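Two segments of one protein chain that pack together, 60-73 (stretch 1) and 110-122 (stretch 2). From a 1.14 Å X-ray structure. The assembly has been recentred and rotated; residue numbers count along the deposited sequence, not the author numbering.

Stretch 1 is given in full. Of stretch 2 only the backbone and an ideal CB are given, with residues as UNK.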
ATOM      1  N   ASP A  60       2.096   9.015  -1.238  1.00  8.47           N
ATOM      2  CA  ASP A  60       1.232  10.209  -1.395  1.00  8.71           C
ATOM      3  C   ASP A  60       1.977  11.212  -2.223  1.00  8.81           C
ATOM      4  O   ASP A  60       3.155  11.015  -2.596  1.00  9.45           O
ATOM      5  CB  ASP A  60       0.969  10.759   0.055  1.00 10.71           C
ATOM      6  CG  ASP A  60      -0.143  11.746   0.176  1.00 11.60           C
ATOM      7  OD1 ASP A  60      -0.825  12.018  -0.768  1.00 11.58           O
ATOM      8  OD2 ASP A  60      -0.186  12.301   1.347  1.00 12.33           O
ATOM      9  N   ASN A  61       1.301  12.306  -2.594  1.00  9.10           N
ATOM     10  CA  ASN A  61       1.968  13.394  -3.317  1.00 10.22           C
ATOM     11  C   ASN A  61       2.540  12.879  -4.641  1.00  9.59           C
ATOM     12  O   ASN A  61       3.646  13.285  -5.052  1.00  9.96           O
ATOM     13  CB  ASN A  61       3.101  14.040  -2.459  1.00 12.06           C
ATOM     14  CG  ASN A  61       2.740  14.198  -0.976  1.00 11.38           C
ATOM     15  OD1 ASN A  61       3.062  13.402  -0.183  1.00 11.51           O
ATOM     16  ND2 ASN A  61       1.943  15.254  -0.704  1.00 13.37           N
ATOM     17  N   LEU A  62       1.815  12.028  -5.331  1.00  9.26           N
ATOM     18  CA  LEU A  62       2.396  11.349  -6.493  1.00  9.65           C
ATOM     19  C   LEU A  62       2.578  12.256  -7.671  1.00  9.60           C
ATOM     20  O   LEU A  62       1.651  13.073  -7.972  1.00 11.60           O
ATOM     21  CB  LEU A  62       1.563  10.135  -6.841  1.00  9.91           C
ATOM     22  CG  LEU A  62       1.410   9.052  -5.789  1.00  9.35           C
ATOM     23  CD1 LEU A  62       0.474   7.966  -6.300  1.00 10.89           C
ATOM     24  CD2 LEU A  62       2.750   8.492  -5.341  1.00  9.59           C
ATOM     25  N   PRO A  63       3.594  12.065  -8.475  1.00  9.56           N
ATOM     26  CA  PRO A  63       3.882  12.966  -9.639  1.00 10.66           C
ATOM     27  C   PRO A  63       3.274  12.361 -10.871  1.00 14.15           C
ATOM     28  O   PRO A  63       4.133  11.899 -11.820  1.00 19.90           O
ATOM     29  CB  PRO A  63       5.380  12.918  -9.738  1.00 10.21           C
ATOM     30  CG  PRO A  63       5.708  11.458  -9.344  1.00 10.91           C
ATOM     31  CD  PRO A  63       4.758  11.217  -8.174  1.00  9.75           C
ATOM     32  N   ILE A  64       2.094  11.892 -10.911  1.00 11.30           N
ATOM     33  CA  ILE A  64       1.453  11.244 -12.031  1.00 10.49           C
ATOM     34  C   ILE A  64       0.478  12.205 -12.718  1.00 10.94           C
ATOM     35  O   ILE A  64      -0.150  13.038 -12.091  1.00 11.77           O
ATOM     36  CB  ILE A  64       0.847   9.887 -11.677  1.00 12.39           C
ATOM     37  CG1 ILE A  64      -0.244   9.989 -10.654  1.00 12.59           C
ATOM     38  CG2 ILE A  64       1.898   8.837 -11.267  1.00 12.95           C
ATOM     39  CD1 ILE A  64      -0.834   8.631 -10.169  1.00 14.60           C
ATOM     40  N   GLU A  65       0.398  12.018 -14.036  1.00 11.41           N
ATOM     41  CA  GLU A  65      -0.421  12.918 -14.929  1.00 12.28           C
ATOM     42  C   GLU A  65      -1.416  12.075 -15.635  1.00 11.82           C
ATOM     43  O   GLU A  65      -1.172  10.993 -16.135  1.00 11.73           O
ATOM     44  CB  GLU A  65       0.515  13.547 -15.941  1.00 14.57           C
ATOM     45  CG  GLU A  65       1.579  14.426 -15.302  1.00 19.64           C
ATOM     46  CD  GLU A  65       2.650  14.814 -16.337  1.00 24.43           C
ATOM     47  OE1 GLU A  65       2.328  15.743 -17.044  1.00 29.06           O
ATOM     48  OE2 GLU A  65       3.676  14.149 -16.542  1.00 25.76           O
ATOM     49  N   ILE A  66      -2.680  12.613 -15.729  1.00 12.02           N
ATOM     50  CA  ILE A  66      -3.770  11.861 -16.311  1.00 11.98           C
ATOM     51  C   ILE A  66      -3.441  11.326 -17.718  1.00 11.83           C
ATOM     52  O   ILE A  66      -2.909  12.071 -18.531  1.00 13.31           O
ATOM     53  CB  ILE A  66      -5.086  12.752 -16.339  1.00 13.88           C
ATOM     54  CG1 ILE A  66      -6.291  11.898 -16.770  1.00 13.69           C
ATOM     55  CG2 ILE A  66      -4.933  14.022 -17.205  1.00 14.99           C
ATOM     56  CD1 ILE A  66      -7.607  12.647 -16.695  1.00 15.79           C
ATOM     57  N   GLY A  67      -3.753  10.114 -17.939  1.00 12.84           N
ATOM     58  CA  GLY A  67      -3.597   9.511 -19.246  1.00 13.90           C
ATOM     59  C   GLY A  67      -2.221   8.979 -19.542  1.00 15.20           C
ATOM     60  O   GLY A  67      -2.042   8.244 -20.528  1.00 18.25           O
ATOM     61  N   LYS A  68      -1.197   9.204 -18.718  1.00 13.49           N
ATOM     62  CA  LYS A  68       0.133   8.600 -18.902  1.00 13.65           C
ATOM     63  C   LYS A  68       0.228   7.247 -18.283  1.00 12.16           C
ATOM     64  O   LYS A  68      -0.507   6.911 -17.347  1.00 12.65           O
ATOM     65  CB  LYS A  68       1.174   9.546 -18.400  1.00 14.06           C
ATOM     66  CG  LYS A  68       1.215  10.859 -19.168  1.00 17.60           C
ATOM     67  CD  LYS A  68       2.448  11.665 -18.877  1.00 21.50           C
ATOM     68  CE  LYS A  68       2.493  12.968 -19.690  1.00 28.88           C
ATOM     69  NZ  LYS A  68       1.223  13.807 -19.681  1.00 39.14           N
ATOM     70  N   GLU A  69       1.116   6.416 -18.815  1.00 12.14           N
ATOM     71  CA  GLU A  69       1.334   5.048 -18.343  1.00 13.11           C
ATOM     72  C   GLU A  69       2.496   4.957 -17.334  1.00 11.53           C
ATOM     73  O   GLU A  69       3.589   5.479 -17.571  1.00 12.03           O
ATOM     74  CB  GLU A  69       1.700   4.192 -19.550  1.00 15.39           C
ATOM     75  CG  GLU A  69       0.662   3.991 -20.666  1.00 28.74           C
ATOM     76  CD  GLU A  69      -0.610   3.306 -20.225  1.00 44.14           C
ATOM     77  OE1 GLU A  69      -0.486   2.243 -19.521  1.00 57.91           O
ATOM     78  OE2 GLU A  69      -1.729   3.819 -20.607  1.00 57.69           O
ATOM     79  N   TYR A  70       2.216   4.205 -16.270  1.00 11.15           N
ATOM     80  CA  TYR A  70       3.186   4.000 -15.167  1.00 10.21           C
ATOM     81  C   TYR A  70       3.097   2.626 -14.691  1.00  9.97           C
ATOM     82  O   TYR A  70       2.198   1.846 -15.027  1.00 11.24           O
ATOM     83  CB  TYR A  70       2.838   4.965 -13.968  1.00 10.74           C
ATOM     84  CG  TYR A  70       2.789   6.418 -14.324  1.00 10.29           C
ATOM     85  CD1 TYR A  70       3.895   7.214 -14.302  1.00 10.85           C
ATOM     86  CD2 TYR A  70       1.550   7.045 -14.688  1.00 10.39           C
ATOM     87  CE1 TYR A  70       3.861   8.553 -14.588  1.00 11.19           C
ATOM     88  CE2 TYR A  70       1.514   8.343 -15.002  1.00 10.74           C
ATOM     89  CZ  TYR A  70       2.651   9.117 -14.955  1.00 11.12           C
ATOM     90  OH  TYR A  70       2.548  10.467 -15.250  1.00 12.42           O
ATOM     91  N   LYS A  71       4.052   2.243 -13.796  1.00  9.81           N
ATOM     92  CA  LYS A  71       3.895   1.093 -12.930  1.00  9.99           C
ATOM     93  C   LYS A  71       3.887   1.510 -11.477  1.00  9.21           C
ATOM     94  O   LYS A  71       4.641   2.440 -11.088  1.00 10.30           O
ATOM     95  CB  LYS A  71       5.075   0.098 -13.049  1.00  9.86           C
ATOM     96  CG  LYS A  71       5.180  -0.554 -14.403  1.00 11.24           C
ATOM     97  CD  LYS A  71       6.406  -1.462 -14.468  1.00 11.47           C
ATOM     98  CE  LYS A  71       6.596  -2.069 -15.862  1.00 12.90           C
ATOM     99  NZ  LYS A  71       7.791  -3.004 -15.890  1.00 12.94           N
ATOM    100  N   LEU A  72       3.069   0.884 -10.684  1.00  8.67           N
ATOM    101  CA  LEU A  72       3.217   0.863  -9.242  1.00  9.11           C
ATOM    102  C   LEU A  72       4.079  -0.365  -8.874  1.00  9.04           C
ATOM    103  O   LEU A  72       3.754  -1.496  -9.355  1.00  9.95           O
ATOM    104  CB  LEU A  72       1.846   0.711  -8.583  1.00  9.77           C
ATOM    105  CG  LEU A  72       1.794   0.398  -7.119  1.00  9.52           C
ATOM    106  CD1 LEU A  72       2.315   1.534  -6.253  1.00 10.38           C
ATOM    107  CD2 LEU A  72       0.362  -0.007  -6.689  1.00  9.73           C
ATOM    108  N   LYS A  73       5.105  -0.193  -8.102  1.00  8.65           N
ATOM    109  CA  LYS A  73       5.925  -1.294  -7.567  1.00  8.24           C
ATOM    110  C   LYS A  73       5.832  -1.283  -6.095  1.00  8.87           C
ATOM    111  O   LYS A  73       6.010  -0.205  -5.447  1.00  9.51           O
ATOM    112  CB  LYS A  73       7.362  -1.237  -8.009  1.00  8.51           C
ATOM    113  CG  LYS A  73       7.550  -1.263  -9.501  1.00  9.15           C
ATOM    114  CD  LYS A  73       9.003  -1.390  -9.951  1.00  9.94           C
ATOM    115  CE  LYS A  73       9.106  -1.511 -11.479  1.00  9.45           C
ATOM    116  NZ  LYS A  73      10.484  -1.732 -11.928  1.00  9.58           N
ATOM    117  N   UNK A 110       2.244  -3.338 -10.939  1.00 11.35           N
ATOM    118  CA  UNK A 110       0.882  -3.063 -11.557  1.00 11.37           C
ATOM    119  C   UNK A 110       1.063  -1.993 -12.548  1.00 11.35           C
ATOM    120  O   UNK A 110       1.364  -0.841 -12.206  1.00 10.43           O
ATOM    121  CB  UNK A 110      -0.176  -2.649 -10.532  1.00 11.37           C
ATOM    122  N   UNK A 111       0.865  -2.304 -13.829  1.00 12.39           N
ATOM    123  CA  UNK A 111       0.863  -1.330 -14.854  1.00 12.31           C
ATOM    124  C   UNK A 111      -0.476  -0.622 -15.015  1.00 12.10           C
ATOM    125  O   UNK A 111      -1.520  -1.315 -14.930  1.00 14.83           O
ATOM    126  CB  UNK A 111       1.274  -1.991 -16.171  1.00 12.31           C
ATOM    127  N   UNK A 112      -0.489   0.656 -15.177  1.00 11.63           N
ATOM    128  CA  UNK A 112      -1.766   1.380 -15.281  1.00 11.29           C
ATOM    129  C   UNK A 112      -1.571   2.599 -16.045  1.00 11.54           C
ATOM    130  O   UNK A 112      -0.532   3.244 -16.093  1.00 12.42           O
ATOM    131  CB  UNK A 112      -2.359   1.719 -13.912  1.00 11.29           C
ATOM    132  N   UNK A 113      -2.729   3.098 -16.631  1.00 12.77           N
ATOM    133  CA  UNK A 113      -2.870   4.439 -17.131  1.00 13.38           C
ATOM    134  C   UNK A 113      -3.408   5.358 -16.004  1.00 12.10           C
ATOM    135  O   UNK A 113      -4.470   4.992 -15.440  1.00 13.10           O
ATOM    136  CB  UNK A 113      -3.794   4.454 -18.351  1.00 13.38           C
ATOM    137  N   UNK A 114      -2.798   6.447 -15.671  1.00 11.50           N
ATOM    138  CA  UNK A 114      -3.307   7.271 -14.611  1.00 11.28           C
ATOM    139  C   UNK A 114      -4.727   7.789 -14.972  1.00 12.09           C
ATOM    140  O   UNK A 114      -4.936   8.212 -16.143  1.00 12.76           O
ATOM    141  CB  UNK A 114      -2.345   8.431 -14.345  1.00 11.28           C
ATOM    142  N   UNK A 115      -5.606   7.747 -14.028  1.00 11.24           N
ATOM    143  CA  UNK A 115      -7.017   8.186 -14.266  1.00 11.07           C
ATOM    144  C   UNK A 115      -7.207   9.599 -13.900  1.00 11.51           C
ATOM    145  O   UNK A 115      -8.348  10.156 -14.189  1.00 12.70           O
ATOM    146  CB  UNK A 115      -8.015   7.336 -13.478  1.00 11.07           C
ATOM    147  N   UNK A 116      -6.282  10.308 -13.306  1.00 12.04           N
ATOM    148  CA  UNK A 116      -6.374  11.629 -12.810  1.00 11.70           C
ATOM    149  C   UNK A 116      -4.975  12.185 -12.604  1.00 12.23           C
ATOM    150  O   UNK A 116      -3.979  11.448 -12.748  1.00 14.28           O
ATOM    151  CB  UNK A 116      -7.191  11.664 -11.517  1.00 11.70           C
ATOM    152  N   UNK A 117      -4.870  13.398 -12.207  1.00 13.06           N
ATOM    153  CA  UNK A 117      -3.544  13.966 -11.764  1.00 13.28           C
ATOM    154  C   UNK A 117      -3.291  13.672 -10.320  1.00 12.13           C
ATOM    155  O   UNK A 117      -4.184  13.790  -9.450  1.00 14.59           O
ATOM    156  CB  UNK A 117      -3.482  15.479 -11.980  1.00 13.28           C
ATOM    157  N   UNK A 118      -2.045  13.276  -9.962  1.00 10.95           N
ATOM    158  CA  UNK A 118      -1.646  13.228  -8.598  1.00 11.40           C
ATOM    159  C   UNK A 118      -2.266  12.164  -7.748  1.00 10.17           C
ATOM    160  O   UNK A 118      -2.607  11.104  -8.243  1.00 12.66           O
ATOM    161  CB  UNK A 118      -1.932  14.589  -7.961  1.00 11.40           C
ATOM    162  N   UNK A 119      -2.367  12.403  -6.481  1.00 10.31           N
ATOM    163  CA  UNK A 119      -2.995  11.468  -5.564  1.00 10.18           C
ATOM    164  C   UNK A 119      -2.021  10.608  -4.761  1.00  8.88           C
ATOM    165  O   UNK A 119      -0.904  11.046  -4.437  1.00  9.80           O
ATOM    166  CB  UNK A 119      -3.935  10.554  -6.352  1.00 10.18           C
ATOM    167  N   UNK A 120      -2.535   9.476  -4.347  1.00  8.44           N
ATOM    168  CA  UNK A 120      -1.855   8.628  -3.353  1.00  8.59           C
ATOM    169  C   UNK A 120      -2.083   7.180  -3.680  1.00  8.89           C
ATOM    170  O   UNK A 120      -2.802   6.816  -4.621  1.00  9.26           O
ATOM    171  CB  UNK A 120      -2.343   8.930  -1.934  1.00  8.59           C
ATOM    172  N   UNK A 121      -1.395   6.284  -2.927  1.00  8.28           N
ATOM    173  CA  UNK A 121      -1.634   4.841  -3.052  1.00  8.36           C
ATOM    174  C   UNK A 121      -2.520   4.429  -1.900  1.00  9.04           C
ATOM    175  O   UNK A 121      -2.041   4.202  -0.750  1.00  9.41           O
ATOM    176  CB  UNK A 121      -0.329   4.042  -3.058  1.00  8.36           C
ATOM    177  N   UNK A 122      -3.820   4.386  -2.121  1.00  8.98           N
ATOM    178  CA  UNK A 122      -4.776   3.912  -1.107  1.00  9.32           C
ATOM    179  C   UNK A 122      -4.618   2.419  -1.012  1.00  9.82           C
ATOM    180  O   UNK A 122      -4.666   1.705  -2.025  1.00 11.86           O
ATOM    181  CB  UNK A 122      -6.218   4.293  -1.448  1.00  9.32           C
TER

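Position 110 pairs antiparallel with Leu72, its N and O tied to Leu72 O and Leu72 N, both at 2.9 Å. Its CB points to the sheet face that carries Leu72 and Tyr70, so a sizeable apolar side chain, aliphatic or aromatic, suits it. It is Phe110, chi1 t, and the edge of its ring meets Leu72, CD2 to CB at 4.2 Å.

Position 111 turns to the other face, beside Lys71, whose aliphatic stem passes while its amine leads away. Small polar, beta-branched or long polar residues would all do. The deposited Ser111 sets OG 3.7 Å from Lys71 CG.

Position 112 returns to the Tyr70 face, and its N and O close a ring of two 2.9 Å hydrogen bonds, with Tyr70 O and Tyr70 N. Ile64, Tyr70 and Leu72 offer a broad apolar surface, which asks for a large hydrophobic or aromatic residue. It is Phe112, chi1 p, which brings the far end of the ring nearer to stretch 1: CZ lies 3.8 Å from Tyr70 CB, CE1 4.3 Å from Leu72 CB, and CE2 4.3 Å from Ile64 CD1.

Position 113 faces the Glu69 side, with the ideal CB only 3.1 Å from Glu69 OE2. That carboxylate favours a basic or neutral polar residue. Lys113 answers in sign, but its end leads away and forms no salt bridge with Glu69; NZ instead reaches a water weakly, at 3.3 Å, and that water donates to Gly67 O at 2.7 Å.

Position 114 points at stretch 1. Its N bonds Lys68 O and its O accepts from Gly67 N, each 2.9 Å, which clasps the type II turn from Glu65 to Lys68. The ideal CB sits 3.3 Å from Glu65 O and 3.9 Å from Tyr70 CE2, leaving little room, so a small residue is expected. Ala114 places its methyl at the edge of the Tyr70 ring.

Positions 115 and 116 point away, so stretch 1 constrains their side chains little. They are Val115 and Ala116; the backbone O of Val115 touches Ile66 CD1 at 3.6 Å.

Position 117 points sideways past the backbone of Glu65 and Ile66, where Ile66 N needs an acceptor. Asp or Asn would reach it. Asp117 does, OD1 accepting from Ile66 N at 2.9 Å.

At 118 and 119 phi is positive, 70° and 100°. Glycine is favoured at the first and demanded at the second, where a CB would jam against the preceding carbonyl. Gly118 N donates to Ile64 O at 2.9 Å, and Gly119 O accepts from Leu62 N at 3.0 Å.

Position 120 runs sideways beside Asp60 OD1, inviting a donor or a polar ring. In His120, ND1 shares a water with Asp60 OD1, at 2.9 and 2.7 Å respectively.

Position 121 lies near the CD1 atoms of Leu62 and Leu72, suiting a branched aliphatic. Val121 CG2 touches both CD1 atoms, Leu62 and Leu72, at 4.0 Å.

Position 122 is out of reach and unconstrained here; it is Met122.

Stretch 2, residues 110-122: FSFKAVADGGHVM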
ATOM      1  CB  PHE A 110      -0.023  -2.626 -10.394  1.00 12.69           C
ATOM      2  CG  PHE A 110      -1.366  -1.962 -10.774  1.00 14.17           C
ATOM      3  CD1 PHE A 110      -2.425  -2.731 -11.245  1.00 17.07           C
ATOM      4  CD2 PHE A 110      -1.574  -0.606 -10.573  1.00 14.92           C
ATOM      5  CE1 PHE A 110      -3.659  -2.107 -11.591  1.00 17.35           C
ATOM      6  CE2 PHE A 110      -2.808  -0.024 -10.860  1.00 15.69           C
ATOM      7  CZ  PHE A 110      -3.786  -0.791 -11.326  1.00 16.47           C
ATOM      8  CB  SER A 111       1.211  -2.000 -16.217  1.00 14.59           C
ATOM      9  OG  SER A 111       2.570  -2.437 -16.231  1.00 18.28           O
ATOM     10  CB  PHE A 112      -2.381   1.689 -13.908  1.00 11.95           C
ATOM     11  CG  PHE A 112      -1.600   2.669 -13.056  1.00 10.78           C
ATOM     12  CD1 PHE A 112      -0.377   2.295 -12.370  1.00 10.44           C
ATOM     13  CD2 PHE A 112      -1.985   3.999 -12.975  1.00 10.87           C
ATOM     14  CE1 PHE A 112       0.311   3.217 -11.690  1.00 10.62           C
ATOM     15  CE2 PHE A 112      -1.255   4.895 -12.270  1.00 11.77           C
ATOM     16  CZ  PHE A 112      -0.079   4.500 -11.627  1.00 10.67           C
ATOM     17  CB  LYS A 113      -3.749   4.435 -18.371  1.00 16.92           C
ATOM     18  CG  LYS A 113      -3.770   5.738 -19.053  1.00 25.25           C
ATOM     19  CD  LYS A 113      -4.409   5.552 -20.448  1.00 37.47           C
ATOM     20  CE  LYS A 113      -5.792   6.174 -20.522  1.00 51.11           C
ATOM     21  NZ  LYS A 113      -6.432   6.115 -21.878  1.00 66.15           N
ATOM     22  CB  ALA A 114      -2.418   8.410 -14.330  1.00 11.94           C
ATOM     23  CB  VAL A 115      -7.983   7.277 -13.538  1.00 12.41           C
ATOM     24  CG1 VAL A 115      -7.835   5.857 -13.951  1.00 13.51           C
ATOM     25  CG2 VAL A 115      -7.995   7.457 -12.052  1.00 12.84           C
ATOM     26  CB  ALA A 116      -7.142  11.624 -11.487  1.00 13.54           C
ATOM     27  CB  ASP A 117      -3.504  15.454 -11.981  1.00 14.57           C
ATOM     28  CG  ASP A 117      -3.434  15.830 -13.453  1.00 16.03           C
ATOM     29  OD1 ASP A 117      -2.920  15.177 -14.352  1.00 15.55           O
ATOM     30  OD2 ASP A 117      -3.911  17.035 -13.709  1.00 21.07           O
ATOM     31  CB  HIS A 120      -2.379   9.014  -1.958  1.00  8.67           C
ATOM     32  CG  HIS A 120      -3.906   9.073  -1.927  1.00  9.45           C
ATOM     33  ND1 HIS A 120      -4.602  10.263  -1.922  1.00 10.34           N
ATOM     34  CD2 HIS A 120      -4.830   8.102  -1.890  1.00 10.47           C
ATOM     35  CE1 HIS A 120      -5.906   9.974  -1.876  1.00 10.91           C
ATOM     36  NE2 HIS A 120      -6.096   8.699  -1.836  1.00 10.56           N
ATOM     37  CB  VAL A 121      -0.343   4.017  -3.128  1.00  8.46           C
ATOM     38  CG1 VAL A 121      -0.670   2.545  -3.267  1.00  9.34           C
ATOM     39  CG2 VAL A 121       0.505   4.492  -4.281  1.00  9.41           C
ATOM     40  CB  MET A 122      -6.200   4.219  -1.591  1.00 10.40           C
ATOM     41  CG  MET A 122      -7.257   3.597  -0.720  1.00 11.91           C
ATOM     42  SD  MET A 122      -7.219   4.017   1.018  1.00 13.67           S
ATOM     43  CE  MET A 122      -8.035   5.649   0.905  1.00 14.08           C
TER
HETATM   44  O   HOH W   1      -3.347  12.800  -1.476  1.00 23.42           O
HETATM   45  O   HOH W   2      -3.807   7.947 -22.563  1.00 41.55           O
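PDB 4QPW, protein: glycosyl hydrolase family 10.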